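Local structure of transcription termination factor FttA (Methanosarcina mazei, 2XR1) at residues B[39-44]-B[65-70]. The protein probably terminates transcription genome-wide by cutting nascent RNA at the exit channel of RNA polymerase with a two-zinc nuclease centre. Residues are numbered along the deposited sequence; the frame is centred on the assembly and turned at random.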
# COMPACT_ATOMS: atom_id res chain seq x y z
N LEU B 39 38.77 5.25 -0.46
CA LEU B 39 40.10 5.24 0.19
C LEU B 39 40.72 6.61 0.10
O LEU B 39 40.94 7.12 -0.99
CB LEU B 39 41.06 4.25 -0.51
CG LEU B 39 40.51 2.89 -0.90
CD1 LEU B 39 41.63 2.02 -1.45
CD2 LEU B 39 39.84 2.28 0.29
N TYR B 40 41.08 7.18 1.24
CA TYR B 40 41.87 8.39 1.25
C TYR B 40 43.37 8.08 1.26
O TYR B 40 43.79 7.12 1.88
CB TYR B 40 41.47 9.23 2.45
CG TYR B 40 40.12 9.89 2.21
CD1 TYR B 40 40.02 11.03 1.41
CD2 TYR B 40 38.95 9.34 2.75
CE1 TYR B 40 38.80 11.62 1.17
CE2 TYR B 40 37.71 9.92 2.50
CZ TYR B 40 37.64 11.06 1.71
OH TYR B 40 36.40 11.65 1.47
N THR B 41 44.16 8.89 0.56
CA THR B 41 45.59 8.67 0.44
C THR B 41 46.34 9.98 0.42
O THR B 41 45.84 10.96 -0.11
CB THR B 41 45.88 7.93 -0.87
OG1 THR B 41 47.22 7.40 -0.88
CG2 THR B 41 45.69 8.87 -2.07
N GLU B 42 47.56 9.99 0.98
CA GLU B 42 48.47 11.14 0.86
C GLU B 42 49.40 10.97 -0.33
O GLU B 42 50.24 11.82 -0.59
CB GLU B 42 49.27 11.32 2.13
CG GLU B 42 48.42 11.71 3.32
CD GLU B 42 49.22 11.85 4.61
OE1 GLU B 42 49.87 10.86 5.00
OE2 GLU B 42 49.19 12.93 5.23
N GLU B 43 49.21 9.89 -1.08
CA GLU B 43 50.03 9.59 -2.24
C GLU B 43 49.17 9.26 -3.47
O GLU B 43 49.34 8.23 -4.13
CB GLU B 43 50.96 8.43 -1.90
CG GLU B 43 51.67 8.54 -0.55
CD GLU B 43 52.72 7.43 -0.35
OE1 GLU B 43 52.34 6.30 0.06
OE2 GLU B 43 53.93 7.71 -0.61
N PRO B 44 48.26 10.16 -3.82
CA PRO B 44 47.39 9.89 -4.95
C PRO B 44 48.14 9.57 -6.25
O PRO B 44 47.61 8.84 -7.08
CB PRO B 44 46.63 11.22 -5.13
CG PRO B 44 47.54 12.24 -4.51
CD PRO B 44 48.09 11.54 -3.33
N ILE B 65 34.98 0.92 -5.45
CA ILE B 65 35.94 1.65 -4.64
C ILE B 65 36.55 2.77 -5.46
O ILE B 65 36.96 2.54 -6.58
CB ILE B 65 37.08 0.74 -4.15
CG1 ILE B 65 36.51 -0.43 -3.35
CG2 ILE B 65 38.07 1.55 -3.31
CD1 ILE B 65 37.56 -1.20 -2.57
N ALA B 66 36.59 3.97 -4.89
CA ALA B 66 37.34 5.09 -5.45
C ALA B 66 38.45 5.50 -4.44
O ALA B 66 38.27 5.42 -3.22
CB ALA B 66 36.41 6.28 -5.74
N MET B 67 39.58 5.94 -4.95
CA MET B 67 40.56 6.55 -4.08
C MET B 67 40.37 8.06 -4.19
O MET B 67 39.87 8.53 -5.19
CB MET B 67 41.97 6.08 -4.46
CG MET B 67 42.60 6.85 -5.56
SD MET B 67 43.25 8.42 -4.99
CE MET B 67 43.82 9.10 -6.55
N ARG B 68 40.72 8.81 -3.15
CA ARG B 68 40.85 10.25 -3.31
C ARG B 68 41.91 10.91 -2.43
O ARG B 68 42.33 10.36 -1.41
CB ARG B 68 39.52 10.96 -3.17
CG ARG B 68 38.49 10.32 -2.29
CD ARG B 68 37.12 11.04 -2.44
NE ARG B 68 37.16 12.49 -2.11
CZ ARG B 68 36.15 13.19 -1.60
NH1 ARG B 68 34.98 12.61 -1.33
NH2 ARG B 68 36.31 14.49 -1.35
N PRO B 69 42.37 12.09 -2.85
CA PRO B 69 43.47 12.71 -2.15
C PRO B 69 43.07 13.13 -0.74
O PRO B 69 41.99 13.67 -0.52
CB PRO B 69 43.76 13.95 -3.00
CG PRO B 69 43.25 13.61 -4.34
CD PRO B 69 42.02 12.84 -4.06
N ASP B 70 43.94 12.86 0.21
CA ASP B 70 43.77 13.40 1.53
C ASP B 70 43.69 14.92 1.38
O ASP B 70 44.58 15.53 0.76
CB ASP B 70 44.96 13.06 2.43
CG ASP B 70 44.65 13.24 3.91
OD1 ASP B 70 44.11 12.28 4.52
OD2 ASP B 70 44.96 14.32 4.47
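I65 crosses L39 obliquely, and I65 CG2 lies 3.7 Å from L39 CG. A66 O accepts L39 N at 2.8 Å, nearly along the C=O axis. M67 shares a face of the sheet with L39; its CG lies between backbone N and carbonyl carbon (chi1 84°) and the chain bends at chi2. M67 SD thus comes to 3.8 Å from T41 CG2, and M67 CE meets P44 CB. F47 of helix 44-49 and I54 of helix 52-61 also touch M67 on this helix-covered face. The R68 backbone straddles Y40: R68 N gives to L39 O at 2.8 Å, and R68 O takes T41 N at 3.1 Å. Its side chain runs beside Y40 on the other face, pointing the same way. R68 CG packs 3.7 Å from Y40 CE1. Y40 OH sits over one face of the guanidinium; the ring and guanidinium planes are 49° apart. The charge of R68 is met by a salt bridge to E33. P69 O lies at the edge of the Y40 ring, in its plane. D70 N closes the ladder on T41 O at 2.7 Å. T41 OG1 accepts E43 N in an ST turn and also hydrogen-bonds T26 O. Strands 36-41 and 65-69, parallel and joined through helices on one face, form a right-handed beta-alpha-beta crossover, the second half of the type II KH fold (alpha-beta-beta-alpha-alpha-beta) of the first KH domain.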